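Local coordinates for flagellar hook-associated protein (Burkholderia pseudomallei, PDB 4UT1), which probably serves as a structural junction protein of the bacterial flagellum, linking the hook to the filament, at residues Thr126-Ala131 and Arg572-Leu577; Ala315-Ala320 and Ser578-Ser583; Gln185-Ile190 and Gly227-Phe232; Ser178-Ile183 and Pro238-Asn243. All blocks are in the same frame, centred on the assembly; numbering follows the deposited sequence.

In the fold
From the N terminus, helix 113-129 opens contact 1, the widest loop, which closes only at helix 572-579. Inside it, helix 134-193 opens contact 4 and then contact 3. Contact 3 closes first, at strand 228-233, and contact 4 closes just after it, at strand 238-241. Contact 3 is therefore nested in contact 4, and both in contact 1. Helix 287-322 then opens contact 2, which closes at 578-583 and so crosses contact 1. Contacts 1 and 2 tie helix 572-579 and the turn after it to helices 113-129 and 287-322. Contacts 3 and 4, centred about 7 Å apart, fasten an antiparallel sheet to the long helix on the opposite side of the chain's centre.

Contact 1: residues Thr126-Ala131 and Arg572-Leu577; sequences TVANNA and RNALAL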
# COMPACT_ATOMS: atom_id res chain seq x y z
N THR A 126 -20.54 -16.49 11.32
CA THR A 126 -21.63 -16.56 12.28
C THR A 126 -22.89 -15.97 11.67
O THR A 126 -23.98 -16.53 11.81
CB THR A 126 -21.27 -15.81 13.58
OG1 THR A 126 -20.15 -16.45 14.17
CG2 THR A 126 -22.42 -15.82 14.55
N VAL A 127 -22.74 -14.87 10.95
CA VAL A 127 -23.88 -14.27 10.28
C VAL A 127 -24.40 -15.26 9.22
O VAL A 127 -25.61 -15.38 9.03
CB VAL A 127 -23.53 -12.92 9.61
CG1 VAL A 127 -24.65 -12.48 8.69
CG2 VAL A 127 -23.24 -11.84 10.69
N ALA A 128 -23.49 -15.97 8.57
CA ALA A 128 -23.88 -16.86 7.47
C ALA A 128 -24.84 -17.94 7.96
O ALA A 128 -25.69 -18.40 7.19
CB ALA A 128 -22.65 -17.49 6.84
N ASN A 129 -24.71 -18.33 9.22
CA ASN A 129 -25.54 -19.39 9.80
C ASN A 129 -26.74 -18.84 10.57
O ASN A 129 -27.59 -19.60 11.04
CB ASN A 129 -24.71 -20.27 10.74
CG ASN A 129 -23.68 -21.09 10.00
OD1 ASN A 129 -23.95 -21.61 8.92
ND2 ASN A 129 -22.50 -21.21 10.58
N ASN A 130 -26.78 -17.52 10.71
CA ASN A 130 -27.84 -16.83 11.45
C ASN A 130 -28.15 -15.53 10.73
O ASN A 130 -28.06 -14.45 11.33
CB ASN A 130 -27.43 -16.54 12.90
CG ASN A 130 -26.95 -17.76 13.65
OD1 ASN A 130 -27.75 -18.47 14.28
ND2 ASN A 130 -25.66 -18.03 13.58
N ALA A 131 -28.50 -15.63 9.46
CA ALA A 131 -28.48 -14.47 8.58
C ALA A 131 -29.48 -13.39 8.97
O ALA A 131 -29.25 -12.21 8.70
CB ALA A 131 -28.72 -14.92 7.13
N ARG A 572 -25.77 -17.30 1.95
CA ARG A 572 -24.74 -17.69 1.00
C ARG A 572 -23.70 -16.58 0.78
O ARG A 572 -22.50 -16.86 0.63
CB ARG A 572 -25.36 -18.07 -0.34
CG ARG A 572 -25.98 -19.47 -0.33
CD ARG A 572 -26.64 -19.74 -1.66
NE ARG A 572 -27.97 -19.15 -1.68
CZ ARG A 572 -28.63 -18.80 -2.78
NH1 ARG A 572 -28.06 -18.95 -3.98
NH2 ARG A 572 -29.84 -18.27 -2.68
N ASN A 573 -24.14 -15.34 0.77
CA ASN A 573 -23.15 -14.29 0.53
C ASN A 573 -22.31 -13.97 1.76
O ASN A 573 -21.15 -13.57 1.62
CB ASN A 573 -23.78 -13.01 0.01
CG ASN A 573 -22.76 -12.12 -0.69
OD1 ASN A 573 -22.12 -12.56 -1.66
ND2 ASN A 573 -22.57 -10.90 -0.18
N ALA A 574 -22.90 -14.12 2.94
CA ALA A 574 -22.14 -13.96 4.16
C ALA A 574 -21.06 -15.05 4.21
O ALA A 574 -19.94 -14.79 4.60
CB ALA A 574 -23.05 -14.04 5.40
N LEU A 575 -21.42 -16.26 3.78
CA LEU A 575 -20.45 -17.34 3.70
C LEU A 575 -19.31 -16.95 2.76
O LEU A 575 -18.13 -17.16 3.08
CB LEU A 575 -21.11 -18.65 3.24
CG LEU A 575 -20.14 -19.84 3.10
CD1 LEU A 575 -19.51 -20.14 4.43
CD2 LEU A 575 -20.83 -21.09 2.55
N ALA A 576 -19.65 -16.38 1.61
CA ALA A 576 -18.65 -15.95 0.64
C ALA A 576 -17.78 -14.82 1.24
O ALA A 576 -16.54 -14.83 1.10
CB ALA A 576 -19.32 -15.49 -0.64
N LEU A 577 -18.41 -13.87 1.91
CA LEU A 577 -17.67 -12.81 2.59
C LEU A 577 -16.64 -13.39 3.55
O LEU A 577 -15.49 -12.98 3.54
CB LEU A 577 -18.62 -11.88 3.36
CG LEU A 577 -19.36 -10.83 2.53
CD1 LEU A 577 -20.62 -10.40 3.26
CD2 LEU A 577 -18.44 -9.62 2.25
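Ala128 and Ala574 bring two helices close together, with their CA atoms 4.7 Å apart. Their methyl groups meet side by side, CB of Ala128 lying 3.8 Å from CB of Ala574. Each methyl also reaches the partner's main chain. Ala574 CB comes to 3.6 Å from Ala128 CA, while Ala128 CB sits 3.5 Å from the backbone N of Leu575. No hydrogen bond crosses the contact.

Val127 flanks the alanine pair. Its CB stays back from Ala574 CB. From there the side chain forks. CG1 lies anti to the backbone N (chi1 168°) and reaches the same Ala574 methyl at 4.0 Å. CG2 takes the other branch and lies farther from that methyl. The valine as a whole also packs on Ala136 and Ala140 of helix 134-193 and on Ala446. At the other flank, Leu575 offers its CB to Ala128 CB at 4.1 Å, and the rest of this side chain stays on an exposed edge.

The segment 126-131 is tied back on itself just beyond this point. Asn130 ND2 donates to Thr126 O at 2.9 Å, in a nearly straight bond of 169°. Thr126 O also accepts from the backbone N of Asn129, so two donors grip one carbonyl.

Small side chains at the interface allow this near approach. The contact is close, alanine-mediated helix-helix packing, and it joins helix 113-129 to helix 572-579 at one end of the elongated helical part of FlgK.

Contact 2: residues Ala315-Ala320 and Ser578-Ser583; sequences ASQVNA and SQLVNS
This is a mostly apolar contact between a helix and a 3-10 turn, with one weak polar link. It joins helix 287-322 to the segment 578-583, which includes that short turn. Leu580 carries the apolar half. Its CD1 points at the backbone of the helix, 3.5 Å from Gln317 O and 4.0 Å from Val318 CA. The CG2 branch of Val318 lies alongside at 4.4 Å from the same Leu580 CD1. The other branch, Leu580 CD2, turns to the glutamine side chain and stops 4.0 Å from Gln317 OE1.

In this helical part of the fold, Leu580 packs between helix 287-322 and helix 113-129. It and Val318 both also touch Phe121 of helix 113-129.

Gln317 reaches outward beside Leu580. Its chain is extended beyond CG (chi2 -177°), which carries the amide out to Ser583. There Ser583 OG makes a weak hydrogen bond to Gln317 OE1 at 3.2 Å, and Ser583 CB is almost as near the same oxygen. At the other side of the amide, NE2 has a weak bond to Ser313 OG, one turn earlier in the helix.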
# COMPACT_ATOMS: atom_id res chain seq x y z
N ALA A 315 -10.72 -3.58 2.34
CA ALA A 315 -11.91 -2.80 2.05
C ALA A 315 -12.47 -3.12 0.66
O ALA A 315 -13.67 -3.32 0.50
CB ALA A 315 -11.61 -1.31 2.18
N SER A 316 -11.59 -3.18 -0.34
CA SER A 316 -12.02 -3.41 -1.70
C SER A 316 -12.68 -4.78 -1.85
O SER A 316 -13.73 -4.90 -2.48
CB SER A 316 -10.84 -3.28 -2.67
OG SER A 316 -10.39 -1.94 -2.74
N GLN A 317 -12.05 -5.80 -1.29
CA GLN A 317 -12.61 -7.15 -1.35
C GLN A 317 -13.95 -7.29 -0.65
O GLN A 317 -14.85 -7.96 -1.15
CB GLN A 317 -11.65 -8.16 -0.74
CG GLN A 317 -10.46 -8.48 -1.59
CD GLN A 317 -9.60 -9.53 -0.94
OE1 GLN A 317 -9.89 -10.72 -1.02
NE2 GLN A 317 -8.54 -9.09 -0.27
N VAL A 318 -14.07 -6.69 0.52
CA VAL A 318 -15.28 -6.82 1.30
C VAL A 318 -16.39 -6.06 0.59
O VAL A 318 -17.50 -6.57 0.41
CB VAL A 318 -15.07 -6.31 2.75
CG1 VAL A 318 -16.40 -6.07 3.45
CG2 VAL A 318 -14.22 -7.31 3.52
N ASN A 319 -16.07 -4.85 0.13
CA ASN A 319 -17.04 -4.03 -0.59
C ASN A 319 -17.54 -4.75 -1.85
O ASN A 319 -18.73 -4.73 -2.13
CB ASN A 319 -16.44 -2.67 -0.98
CG ASN A 319 -16.26 -1.76 0.22
OD1 ASN A 319 -16.83 -2.01 1.27
ND2 ASN A 319 -15.48 -0.69 0.06
N ALA A 320 -16.63 -5.38 -2.58
CA ALA A 320 -16.99 -6.03 -3.84
C ALA A 320 -17.89 -7.23 -3.59
O ALA A 320 -18.85 -7.47 -4.35
CB ALA A 320 -15.73 -6.47 -4.60
N SER A 578 -17.08 -14.35 4.38
CA SER A 578 -16.22 -14.96 5.40
C SER A 578 -15.02 -15.68 4.78
O SER A 578 -13.94 -15.72 5.37
CB SER A 578 -17.01 -15.94 6.28
OG SER A 578 -17.24 -17.17 5.59
N GLN A 579 -15.20 -16.25 3.60
CA GLN A 579 -14.11 -16.99 2.96
C GLN A 579 -13.07 -16.08 2.28
O GLN A 579 -12.03 -16.55 1.82
CB GLN A 579 -14.69 -17.99 1.96
CG GLN A 579 -15.46 -19.14 2.64
CD GLN A 579 -16.25 -19.97 1.63
OE1 GLN A 579 -16.46 -19.54 0.49
NE2 GLN A 579 -16.69 -21.15 2.04
N LEU A 580 -13.35 -14.78 2.22
CA LEU A 580 -12.36 -13.83 1.70
C LEU A 580 -11.04 -13.86 2.48
O LEU A 580 -10.00 -13.42 1.97
CB LEU A 580 -12.92 -12.41 1.72
CG LEU A 580 -14.02 -12.16 0.70
CD1 LEU A 580 -14.61 -10.76 0.87
CD2 LEU A 580 -13.48 -12.35 -0.70
N VAL A 581 -11.09 -14.37 3.70
CA VAL A 581 -9.89 -14.54 4.51
C VAL A 581 -8.85 -15.44 3.84
O VAL A 581 -7.67 -15.36 4.16
CB VAL A 581 -10.22 -15.14 5.89
CG1 VAL A 581 -10.55 -16.62 5.77
CG2 VAL A 581 -9.05 -14.93 6.85
N ASN A 582 -9.29 -16.30 2.91
CA ASN A 582 -8.38 -17.22 2.24
C ASN A 582 -7.97 -16.77 0.85
O ASN A 582 -7.19 -17.44 0.19
CB ASN A 582 -9.02 -18.61 2.17
CG ASN A 582 -9.30 -19.18 3.53
OD1 ASN A 582 -8.43 -19.17 4.41
ND2 ASN A 582 -10.51 -19.67 3.74
N SER A 583 -8.50 -15.64 0.41
CA SER A 583 -8.18 -15.11 -0.91
C SER A 583 -6.74 -14.63 -1.03
O SER A 583 -6.23 -13.94 -0.14
CB SER A 583 -9.13 -13.95 -1.24
OG SER A 583 -8.71 -13.30 -2.42

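Contact 3: residues Gln185-Ile190 and Gly227-Phe232; sequences QLNEQI and GNYSVF
Asn187 reaches from the helix to the strand and grips the main chain of Tyr229 at both ends. Its OD1 accepts from Tyr229 N at 3.0 Å, and its ND2 donates to Tyr229 O at 2.8 Å. The first bond is fairly straight at the hydrogen (165°), but the N-H comes from above the carbonyl plane of the amide, so no lone pair is aimed at it. The second bond is more bent, at 153°, and its donor is tilted from the plane of the Tyr229 carbonyl.

The amide has further partners. ND2 also donates to Gly242 O, and OD1 also accepts from Arg207 NH1. The buried group is thus held by four bonds, two at each polar atom, which should fix its rotation. Arg207 NH1 bonds Gly227 O as well, and the arginine makes a cation-pi contact with the Tyr229 ring.

That ring stands nearly perpendicular to the Asn187 amide, at 83°, and leads away from the helix to bond Asp208 through OH. On the other flank, Asn228 OD1 lies 3.6 Å from Asn187 CB.

The contact sets helix 134-193 against strand 228-233. Helix 201-215 supplies Arg207 and Asp208 beside it, and the neighbouring strand 238-241 leads into the turn that supplies Gly242 O.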
# COMPACT_ATOMS: atom_id res chain seq x y z
N GLN A 185 35.41 29.22 13.84
CA GLN A 185 35.90 30.14 14.87
C GLN A 185 37.27 29.70 15.36
O GLN A 185 38.17 30.52 15.57
CB GLN A 185 34.92 30.23 16.04
CG GLN A 185 33.70 31.13 15.81
CD GLN A 185 32.71 31.11 16.97
OE1 GLN A 185 32.97 31.64 18.04
NE2 GLN A 185 31.55 30.49 16.75
N LEU A 186 37.43 28.39 15.55
CA LEU A 186 38.68 27.82 16.05
C LEU A 186 39.79 27.88 15.01
O LEU A 186 40.95 28.11 15.37
CB LEU A 186 38.45 26.38 16.53
CG LEU A 186 37.64 26.32 17.83
CD1 LEU A 186 37.17 24.90 18.17
CD2 LEU A 186 38.44 26.90 18.99
N ASN A 187 39.46 27.66 13.74
CA ASN A 187 40.43 27.86 12.66
C ASN A 187 41.08 29.25 12.76
O ASN A 187 42.30 29.38 12.69
CB ASN A 187 39.76 27.69 11.29
CG ASN A 187 39.56 26.23 10.92
OD1 ASN A 187 40.21 25.34 11.47
ND2 ASN A 187 38.66 25.97 9.97
N GLU A 188 40.24 30.28 12.95
CA GLU A 188 40.71 31.66 13.06
C GLU A 188 41.51 31.89 14.34
O GLU A 188 42.56 32.54 14.32
CB GLU A 188 39.52 32.63 13.01
CG GLU A 188 39.89 34.10 13.21
CD GLU A 188 40.59 34.72 12.01
OE1 GLU A 188 40.77 34.02 11.00
OE2 GLU A 188 40.97 35.91 12.10
N GLN A 189 41.01 31.36 15.46
CA GLN A 189 41.68 31.52 16.75
C GLN A 189 43.04 30.82 16.78
O GLN A 189 44.00 31.32 17.37
CB GLN A 189 40.79 30.99 17.87
CG GLN A 189 39.56 31.85 18.12
CD GLN A 189 38.54 31.18 19.01
OE1 GLN A 189 38.49 29.95 19.11
NE2 GLN A 189 37.71 31.98 19.67
N ILE A 190 43.11 29.66 16.15
CA ILE A 190 44.34 28.89 16.09
C ILE A 190 45.38 29.58 15.20
O ILE A 190 46.55 29.70 15.57
CB ILE A 190 44.08 27.45 15.60
CG1 ILE A 190 43.47 26.61 16.73
CG2 ILE A 190 45.35 26.80 15.08
CD1 ILE A 190 43.22 25.18 16.37
N GLY A 227 47.20 24.58 8.33
CA GLY A 227 46.83 24.47 9.73
C GLY A 227 45.33 24.64 9.94
O GLY A 227 44.84 24.44 11.05
N ASN A 228 44.61 25.01 8.88
CA ASN A 228 43.15 25.09 8.94
C ASN A 228 42.51 23.71 8.83
O ASN A 228 43.10 22.78 8.30
CB ASN A 228 42.61 25.99 7.82
CG ASN A 228 42.65 27.47 8.16
OD1 ASN A 228 42.76 27.86 9.33
ND2 ASN A 228 42.56 28.31 7.13
N TYR A 229 41.28 23.60 9.33
CA TYR A 229 40.42 22.46 9.04
C TYR A 229 39.35 22.89 8.03
O TYR A 229 38.45 23.65 8.38
CB TYR A 229 39.72 21.93 10.30
CG TYR A 229 40.51 21.03 11.22
CD1 TYR A 229 41.85 20.74 10.99
CD2 TYR A 229 39.90 20.46 12.34
CE1 TYR A 229 42.56 19.91 11.85
CE2 TYR A 229 40.59 19.63 13.20
CZ TYR A 229 41.92 19.36 12.95
OH TYR A 229 42.62 18.54 13.81
N SER A 230 39.43 22.42 6.80
CA SER A 230 38.26 22.50 5.94
C SER A 230 37.39 21.27 6.21
O SER A 230 37.91 20.17 6.35
CB SER A 230 38.64 22.58 4.46
OG SER A 230 39.15 23.87 4.16
N VAL A 231 36.08 21.46 6.29
CA VAL A 231 35.18 20.34 6.59
C VAL A 231 34.10 20.21 5.54
O VAL A 231 33.47 21.21 5.15
CB VAL A 231 34.53 20.47 7.98
CG1 VAL A 231 33.73 19.21 8.31
CG2 VAL A 231 35.58 20.72 9.04
N PHE A 232 33.87 18.98 5.09
CA PHE A 232 32.90 18.70 4.05
C PHE A 232 31.99 17.55 4.45
O PHE A 232 32.44 16.60 5.10
CB PHE A 232 33.59 18.34 2.73
CG PHE A 232 34.48 19.42 2.19
CD1 PHE A 232 35.77 19.57 2.66
CD2 PHE A 232 34.02 20.26 1.19
CE1 PHE A 232 36.59 20.56 2.15
CE2 PHE A 232 34.83 21.25 0.68
CZ PHE A 232 36.12 21.40 1.16

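Contact 4: residues Ser178-Ile183 and Pro238-Asn243; sequences SYTSQI and PLVVGN. With EDO (1,2-ethanediol), chain E.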
# COMPACT_ATOMS: atom_id res chain seq x y z
N SER A 178 25.91 24.66 14.89
CA SER A 178 26.66 25.07 16.06
C SER A 178 28.11 24.61 15.98
O SER A 178 29.02 25.39 16.23
CB SER A 178 26.02 24.52 17.34
OG SER A 178 24.78 25.16 17.59
N TYR A 179 28.32 23.35 15.64
CA TYR A 179 29.67 22.81 15.56
C TYR A 179 30.50 23.34 14.40
O TYR A 179 31.70 23.57 14.55
CB TYR A 179 29.62 21.28 15.49
CG TYR A 179 29.22 20.67 16.82
CD1 TYR A 179 29.98 20.90 17.96
CD2 TYR A 179 28.09 19.87 16.93
CE1 TYR A 179 29.62 20.35 19.19
CE2 TYR A 179 27.72 19.32 18.14
CZ TYR A 179 28.49 19.56 19.27
OH TYR A 179 28.12 19.01 20.47
N THR A 180 29.88 23.54 13.24
CA THR A 180 30.62 24.06 12.11
C THR A 180 31.07 25.50 12.38
O THR A 180 32.21 25.86 12.08
CB THR A 180 29.79 23.99 10.82
OG1 THR A 180 28.57 24.72 10.99
CG2 THR A 180 29.48 22.53 10.48
N SER A 181 30.18 26.30 12.96
CA SER A 181 30.54 27.65 13.38
C SER A 181 31.70 27.62 14.37
O SER A 181 32.61 28.45 14.29
CB SER A 181 29.33 28.36 13.99
OG SER A 181 29.72 29.61 14.52
N GLN A 182 31.68 26.67 15.30
CA GLN A 182 32.74 26.55 16.30
C GLN A 182 34.08 26.23 15.67
O GLN A 182 35.12 26.78 16.06
CB GLN A 182 32.42 25.46 17.32
CG GLN A 182 31.27 25.75 18.24
CD GLN A 182 30.98 24.58 19.16
OE1 GLN A 182 31.87 23.77 19.45
NE2 GLN A 182 29.73 24.45 19.61
N ILE A 183 34.06 25.35 14.69
CA ILE A 183 35.26 24.92 14.00
C ILE A 183 35.84 26.06 13.14
O ILE A 183 37.06 26.26 13.10
CB ILE A 183 34.99 23.67 13.14
CG1 ILE A 183 34.70 22.46 14.05
CG2 ILE A 183 36.17 23.39 12.21
CD1 ILE A 183 33.99 21.31 13.35
N PRO A 238 30.49 21.70 1.31
CA PRO A 238 31.36 22.26 2.35
C PRO A 238 30.58 22.64 3.61
O PRO A 238 29.45 23.11 3.51
CB PRO A 238 31.97 23.50 1.68
CG PRO A 238 31.02 23.86 0.59
CD PRO A 238 30.40 22.56 0.12
N LEU A 239 31.19 22.43 4.77
CA LEU A 239 30.63 22.88 6.03
C LEU A 239 31.51 23.95 6.66
O LEU A 239 31.01 24.92 7.24
CB LEU A 239 30.48 21.71 7.00
CG LEU A 239 29.45 20.65 6.61
CD1 LEU A 239 29.37 19.66 7.74
CD2 LEU A 239 28.08 21.27 6.30
N VAL A 240 32.81 23.75 6.55
CA VAL A 240 33.79 24.73 7.02
C VAL A 240 34.87 24.91 5.97
O VAL A 240 35.41 23.94 5.44
CB VAL A 240 34.47 24.31 8.33
CG1 VAL A 240 35.58 25.31 8.70
CG2 VAL A 240 33.46 24.19 9.46
N VAL A 241 35.17 26.17 5.66
CA VAL A 241 36.28 26.51 4.79
C VAL A 241 37.01 27.67 5.43
O VAL A 241 36.49 28.78 5.46
CB VAL A 241 35.82 26.91 3.38
CG1 VAL A 241 36.99 27.43 2.56
CG2 VAL A 241 35.15 25.73 2.68
N GLY A 242 38.19 27.39 5.98
CA GLY A 242 38.95 28.37 6.74
C GLY A 242 38.15 28.91 7.91
O GLY A 242 37.70 28.15 8.78
N ASN A 243 37.95 30.23 7.95
CA ASN A 243 37.25 30.85 9.07
C ASN A 243 35.81 31.20 8.74
O ASN A 243 35.19 32.00 9.43
CB ASN A 243 38.02 32.11 9.55
CG ASN A 243 38.19 33.16 8.46
OD1 ASN A 243 37.49 33.13 7.44
ND2 ASN A 243 39.12 34.09 8.67
C1 EDO E . 25.61 28.41 11.64
O1 EDO E . 25.97 28.74 12.98
C2 EDO E . 26.82 28.44 10.71
O2 EDO E . 27.51 27.19 10.71
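Val240 turns its two methyl branches toward the helix and meets Ile183 at about a right angle. Val240 CG2 lies 3.9 Å from Ile183 CG2, and Val240 CG1 is almost as close to that same methyl. The CG2 of Val240 is shared, because it also presses on the backbone of the preceding turn, 3.3 Å from Thr180 O. With CG1 anti to the backbone N (chi1 175°), Val240 can direct both branches at this one helical face.

Thr180 and Leu239 cross obliquely. The methyl CG2 of Thr180 meets Leu239 CB at 3.7 Å and Leu239 CD1 at 4.0 Å. The hydroxyl goes the other way. A chi1 of 57° places OG1 away from the strand, near Asn177 O and Ile176 O of its own helix. OG1 also lies 2.7 Å from O2 of a 1,2-ethanediol, probably left from the crystallisation liquor. That diol is hydrogen-bonded to Ser245 OG and Asn177 O.

Leu239 and Val240 both face Val231 of the neighbouring strand in a classic beta bulge, consistent with both also turning toward the helix. Ile183 continues the apolar surface to Ala210, Val211 and Leu214 of helix 201-215.

No hydrogen bond runs between helix and strand here. Aliphatic carbons do most of the touching, with one methyl against the Thr180 carbonyl oxygen. The one hydroxyl involved is turned to its own helix and the diol, so the union probably rests on burial of apolar surface.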